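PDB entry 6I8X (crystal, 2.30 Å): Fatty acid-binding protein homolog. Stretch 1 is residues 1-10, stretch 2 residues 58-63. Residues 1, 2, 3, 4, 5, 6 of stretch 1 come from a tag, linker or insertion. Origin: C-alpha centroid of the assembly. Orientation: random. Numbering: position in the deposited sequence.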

ATOM      1  N   HIS A   1     -16.054  -6.828  19.500  1.00 81.97           N
ATOM      2  CA  HIS A   1     -15.999  -8.066  18.721  1.00 80.55           C
ATOM      3  C   HIS A   1     -15.909  -7.800  17.215  1.00 79.57           C
ATOM      4  O   HIS A   1     -16.547  -6.880  16.694  1.00 79.99           O
ATOM      5  CB  HIS A   1     -17.163  -9.005  19.060  1.00 82.85           C
ATOM      6  CG  HIS A   1     -16.928 -10.425  18.640  1.00 86.03           C
ATOM      7  ND1 HIS A   1     -17.444 -10.926  17.456  1.00 87.63           N
ATOM      8  CD2 HIS A   1     -16.225 -11.403  19.260  1.00 87.92           C
ATOM      9  CE1 HIS A   1     -17.059 -12.192  17.407  1.00 86.86           C
ATOM     10  NE2 HIS A   1     -16.317 -12.522  18.464  1.00 87.29           N
ATOM     11  N   HIS A   2     -15.129  -8.642  16.526  1.00 70.88           N
ATOM     12  CA  HIS A   2     -14.795  -8.523  15.109  1.00 67.53           C
ATOM     13  C   HIS A   2     -15.734  -9.250  14.090  1.00 62.07           C
ATOM     14  O   HIS A   2     -15.459  -9.161  12.884  1.00 61.28           O
ATOM     15  CB  HIS A   2     -13.329  -8.966  14.905  1.00 67.73           C
ATOM     16  CG  HIS A   2     -13.033 -10.387  15.263  1.00 71.74           C
ATOM     17  ND1 HIS A   2     -13.395 -10.920  16.493  1.00 74.84           N
ATOM     18  CD2 HIS A   2     -12.357 -11.325  14.561  1.00 73.28           C
ATOM     19  CE1 HIS A   2     -12.971 -12.174  16.479  1.00 74.43           C
ATOM     20  NE2 HIS A   2     -12.332 -12.462  15.338  1.00 73.81           N
ATOM     21  N   HIS A   3     -16.840  -9.899  14.545  1.00 52.27           N
ATOM     22  CA  HIS A   3     -17.786 -10.625  13.660  1.00 49.70           C
ATOM     23  C   HIS A   3     -19.216 -10.001  13.630  1.00 48.24           C
ATOM     24  O   HIS A   3     -20.230 -10.715  13.712  1.00 45.35           O
ATOM     25  CB  HIS A   3     -17.831 -12.121  14.034  1.00 50.64           C
ATOM     26  CG  HIS A   3     -16.516 -12.835  13.900  1.00 53.64           C
ATOM     27  ND1 HIS A   3     -16.266 -14.018  14.584  1.00 55.81           N
ATOM     28  CD2 HIS A   3     -15.413 -12.507  13.182  1.00 53.71           C
ATOM     29  CE1 HIS A   3     -15.034 -14.370  14.248  1.00 53.77           C
ATOM     30  NE2 HIS A   3     -14.487 -13.495  13.403  1.00 53.06           N
ATOM     31  N   HIS A   4     -19.273  -8.644  13.562  1.00 43.05           N
ATOM     32  CA  HIS A   4     -20.516  -7.879  13.628  1.00 42.32           C
ATOM     33  C   HIS A   4     -20.589  -6.698  12.637  1.00 43.81           C
ATOM     34  O   HIS A   4     -21.200  -5.679  12.949  1.00 42.25           O
ATOM     35  CB  HIS A   4     -20.778  -7.427  15.071  1.00 43.73           C
ATOM     36  CG  HIS A   4     -20.906  -8.566  16.038  1.00 47.17           C
ATOM     37  ND1 HIS A   4     -22.001  -9.424  16.010  1.00 49.60           N
ATOM     38  CD2 HIS A   4     -20.056  -8.980  17.003  1.00 47.41           C
ATOM     39  CE1 HIS A   4     -21.784 -10.315  16.961  1.00 48.37           C
ATOM     40  NE2 HIS A   4     -20.621 -10.098  17.578  1.00 47.79           N
ATOM     41  N   GLY A   5     -20.053  -6.868  11.425  1.00 40.72           N
ATOM     42  CA  GLY A   5     -20.182  -5.832  10.402  1.00 41.77           C
ATOM     43  C   GLY A   5     -18.901  -5.301   9.804  1.00 45.63           C
ATOM     44  O   GLY A   5     -18.866  -4.929   8.630  1.00 45.90           O
ATOM     45  N   SER A   6     -17.847  -5.269  10.587  1.00 42.26           N
ATOM     46  CA  SER A   6     -16.556  -4.817  10.088  1.00 41.26           C
ATOM     47  C   SER A   6     -15.744  -6.031   9.610  1.00 46.91           C
ATOM     48  O   SER A   6     -15.915  -7.138  10.138  1.00 45.80           O
ATOM     49  CB  SER A   6     -15.803  -4.064  11.179  1.00 42.79           C
ATOM     50  OG  SER A   6     -15.716  -4.869  12.340  1.00 47.20           O
ATOM     51  N   LYS A   7     -14.883  -5.820   8.590  1.00 44.36           N
ATOM     52  CA  LYS A   7     -14.028  -6.858   8.012  1.00 42.94           C
ATOM     53  C   LYS A   7     -12.755  -7.060   8.851  1.00 43.77           C
ATOM     54  O   LYS A   7     -12.244  -6.096   9.422  1.00 42.03           O
ATOM     55  CB  LYS A   7     -13.655  -6.505   6.567  1.00 44.52           C
ATOM     56  CG  LYS A   7     -14.818  -6.582   5.615  1.00 48.17           C
ATOM     57  CD  LYS A   7     -14.385  -6.471   4.178  1.00 47.96           C
ATOM     58  CE  LYS A   7     -15.594  -6.212   3.308  1.00 55.72           C
ATOM     59  NZ  LYS A   7     -15.211  -5.828   1.934  1.00 63.09           N
ATOM     60  N   THR A   8     -12.276  -8.314   8.962  1.00 40.60           N
ATOM     61  CA  THR A   8     -11.036  -8.618   9.698  1.00 40.41           C
ATOM     62  C   THR A   8      -9.898  -8.791   8.693  1.00 43.67           C
ATOM     63  O   THR A   8     -10.062  -9.467   7.675  1.00 44.25           O
ATOM     64  CB  THR A   8     -11.200  -9.804  10.686  1.00 45.85           C
ATOM     65  OG1 THR A   8     -12.171  -9.439  11.658  1.00 47.56           O
ATOM     66  CG2 THR A   8      -9.890 -10.151  11.446  1.00 44.60           C
ATOM     67  N   LEU A   9      -8.764  -8.145   8.955  1.00 38.67           N
ATOM     68  CA  LEU A   9      -7.601  -8.290   8.088  1.00 37.35           C
ATOM     69  C   LEU A   9      -7.012  -9.681   8.366  1.00 40.88           C
ATOM     70  O   LEU A   9      -6.680  -9.980   9.515  1.00 40.65           O
ATOM     71  CB  LEU A   9      -6.551  -7.166   8.365  1.00 36.20           C
ATOM     72  CG  LEU A   9      -5.327  -7.031   7.448  1.00 37.70           C
ATOM     73  CD1 LEU A   9      -5.728  -6.679   6.028  1.00 37.56           C
ATOM     74  CD2 LEU A   9      -4.397  -5.935   7.951  1.00 36.67           C
ATOM     75  N   PRO A  10      -6.943 -10.569   7.358  1.00 38.35           N
ATOM     76  CA  PRO A  10      -6.303 -11.877   7.583  1.00 38.62           C
ATOM     77  C   PRO A  10      -4.870 -11.713   8.118  1.00 41.60           C
ATOM     78  O   PRO A  10      -4.188 -10.782   7.705  1.00 40.07           O
ATOM     79  CB  PRO A  10      -6.309 -12.511   6.178  1.00 39.78           C
ATOM     80  CG  PRO A  10      -7.413 -11.810   5.465  1.00 43.79           C
ATOM     81  CD  PRO A  10      -7.306 -10.402   5.937  1.00 39.55           C
TER
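Stretch 2 58-63: KPDRYD

Stretch 2 belongs to the same chain as stretch 1 and meets it through two residues above all, Asp60 and Tyr62. Its first four residues, Lys58 to Arg61, form a type II beta turn. The closing bond, from Arg61 N to Lys58 O, is weak at 3.3 Å. Asp60 has positive phi in this turn (phi/psi 59/22). Beyond the turn the backbone is extended, and Tyr62 and Asp63 are in a strand that continues later in the chain. Stretch 1 has no regular helix or strand. The direct hydrogen bonds across the contact each use a side chain of stretch 2, taking two hydroxyls and the main-chain N of Leu9 from stretch 1, and one water joins the two backbones. The closest CA atoms across the contact are those of Thr8 and Asp60, 5.7 Å apart. Together the two stretches bury 342 Å².

Asp60 is the centre of the contact. Its CB points toward stretch 1, and the m rotamer (chi1 -79°, chi2 -9°) places the carboxylate between two hydroxyls. Ser6 OG donates to Asp60 OD2 at 2.7 Å, and Thr8 OG1 donates to Asp60 OD1 at 2.8 Å. Each carboxylate oxygen thus accepts one hydroxyl. Ser6 comes from the tag. Its CB points toward stretch 2, and its chi1 is p (54°). Thr8 has its CB sideways and uses m (-62°), which brings OG1 within reach of OD1.

His2, also from the tag, packs beside the same carboxylate. Its CB lies 3.2 Å from Asp60 OD1. Its carbonyl is less well matched: His2 O is 3.1 Å from Asp60 OD2, but both atoms are acceptors and no hydrogen bond forms. The p rotamer of His2 (62°) leads the ring end away from stretch 2.

The backbones are linked by water 1. It donates to Lys7 O at 2.6 Å and to Asp60 O at 2.7 Å. The Lys7 side chain takes no part here: its CB points away and its chain is extended after chi1 m.

Tyr62 also directs its CB toward stretch 1. With chi1 m (-57°) and chi2 -84°, its ring reaches Leu9. Leu9 N donates to Tyr62 OH at 2.9 Å, with a nearly straight angle of 170°. Leu9 CB lies over one ring face, 3.8 Å from the centroid, in a CH-pi contact; its nearest ring atom is Tyr62 CZ at 3.4 Å. Thr8 CG2 adds a looser contact with Tyr62 OH at 3.8 Å.

Arg61, between these two residues, points its CB away and makes no contact with stretch 1.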

ATOM      1  N   LYS A  58      -8.374  -0.690  19.475  1.00 52.00           N
ATOM      2  CA  LYS A  58      -9.720  -0.750  18.883  1.00 52.17           C
ATOM      3  C   LYS A  58      -9.831  -1.988  17.962  1.00 53.52           C
ATOM      4  O   LYS A  58      -9.022  -2.124  17.039  1.00 51.61           O
ATOM      5  CB  LYS A  58     -10.054   0.545  18.112  1.00 55.34           C
ATOM      6  CG  LYS A  58      -9.977   1.817  18.962  1.00 65.93           C
ATOM      7  CD  LYS A  58     -10.108   3.069  18.120  1.00 77.18           C
ATOM      8  CE  LYS A  58     -10.156   4.317  18.969  1.00 92.62           C
ATOM      9  NZ  LYS A  58     -10.297   5.545  18.142  1.00102.81           N
ATOM     10  N   PRO A  59     -10.768  -2.935  18.240  1.00 49.82           N
ATOM     11  CA  PRO A  59     -10.895  -4.127  17.370  1.00 48.33           C
ATOM     12  C   PRO A  59     -11.252  -3.786  15.915  1.00 50.17           C
ATOM     13  O   PRO A  59     -12.008  -2.839  15.673  1.00 48.96           O
ATOM     14  CB  PRO A  59     -12.010  -4.942  18.044  1.00 50.21           C
ATOM     15  CG  PRO A  59     -12.792  -3.938  18.820  1.00 55.80           C
ATOM     16  CD  PRO A  59     -11.799  -2.933  19.304  1.00 51.89           C
ATOM     17  N   ASP A  60     -10.693  -4.571  14.950  1.00 45.03           N
ATOM     18  CA  ASP A  60     -10.863  -4.413  13.487  1.00 43.33           C
ATOM     19  C   ASP A  60     -10.383  -3.032  12.970  1.00 43.81           C
ATOM     20  O   ASP A  60     -10.770  -2.585  11.886  1.00 41.26           O
ATOM     21  CB  ASP A  60     -12.292  -4.749  13.012  1.00 45.87           C
ATOM     22  CG  ASP A  60     -12.560  -6.243  12.891  1.00 54.28           C
ATOM     23  OD1 ASP A  60     -11.598  -7.033  13.016  1.00 51.98           O
ATOM     24  OD2 ASP A  60     -13.735  -6.620  12.635  1.00 61.90           O
ATOM     25  N   ARG A  61      -9.508  -2.390  13.752  1.00 39.43           N
ATOM     26  CA  ARG A  61      -8.806  -1.175  13.366  1.00 39.45           C
ATOM     27  C   ARG A  61      -7.325  -1.502  13.256  1.00 43.97           C
ATOM     28  O   ARG A  61      -6.806  -2.346  14.012  1.00 43.47           O
ATOM     29  CB  ARG A  61      -9.109   0.026  14.264  1.00 37.82           C
ATOM     30  CG  ARG A  61     -10.540   0.457  14.048  1.00 38.55           C
ATOM     31  CD  ARG A  61     -10.729   1.942  14.034  1.00 38.31           C
ATOM     32  NE  ARG A  61     -12.116   2.254  13.708  1.00 46.68           N
ATOM     33  CZ  ARG A  61     -12.503   2.939  12.641  1.00 56.68           C
ATOM     34  NH1 ARG A  61     -11.604   3.442  11.803  1.00 39.89           N
ATOM     35  NH2 ARG A  61     -13.791   3.181  12.434  1.00 45.07           N
ATOM     36  N   TYR A  62      -6.664  -0.897  12.251  1.00 39.32           N
ATOM     37  CA  TYR A  62      -5.274  -1.189  11.925  1.00 35.88           C
ATOM     38  C   TYR A  62      -4.396   0.021  11.771  1.00 39.92           C
ATOM     39  O   TYR A  62      -4.873   1.139  11.576  1.00 39.63           O
ATOM     40  CB  TYR A  62      -5.237  -2.006  10.614  1.00 34.83           C
ATOM     41  CG  TYR A  62      -6.057  -3.266  10.722  1.00 35.74           C
ATOM     42  CD1 TYR A  62      -5.516  -4.421  11.286  1.00 36.81           C
ATOM     43  CD2 TYR A  62      -7.419  -3.268  10.399  1.00 36.53           C
ATOM     44  CE1 TYR A  62      -6.296  -5.548  11.505  1.00 38.46           C
ATOM     45  CE2 TYR A  62      -8.213  -4.390  10.629  1.00 37.24           C
ATOM     46  CZ  TYR A  62      -7.645  -5.525  11.190  1.00 40.49           C
ATOM     47  OH  TYR A  62      -8.386  -6.653  11.396  1.00 39.34           O
ATOM     48  N   ASP A  63      -3.090  -0.230  11.805  1.00 36.28           N
ATOM     49  CA  ASP A  63      -2.055   0.754  11.526  1.00 36.12           C
ATOM     50  C   ASP A  63      -1.202   0.217  10.392  1.00 38.92           C
ATOM     51  O   ASP A  63      -0.952  -0.990  10.309  1.00 39.43           O
ATOM     52  CB  ASP A  63      -1.149   1.014  12.747  1.00 36.87           C
ATOM     53  CG  ASP A  63      -1.852   1.485  13.988  1.00 44.05           C
ATOM     54  OD1 ASP A  63      -2.920   2.142  13.860  1.00 44.49           O
ATOM     55  OD2 ASP A  63      -1.343   1.206  15.093  1.00 52.26           O
TER
HETATM   56  O   HOH W   1     -11.790  -3.508   9.575  1.00 35.72           O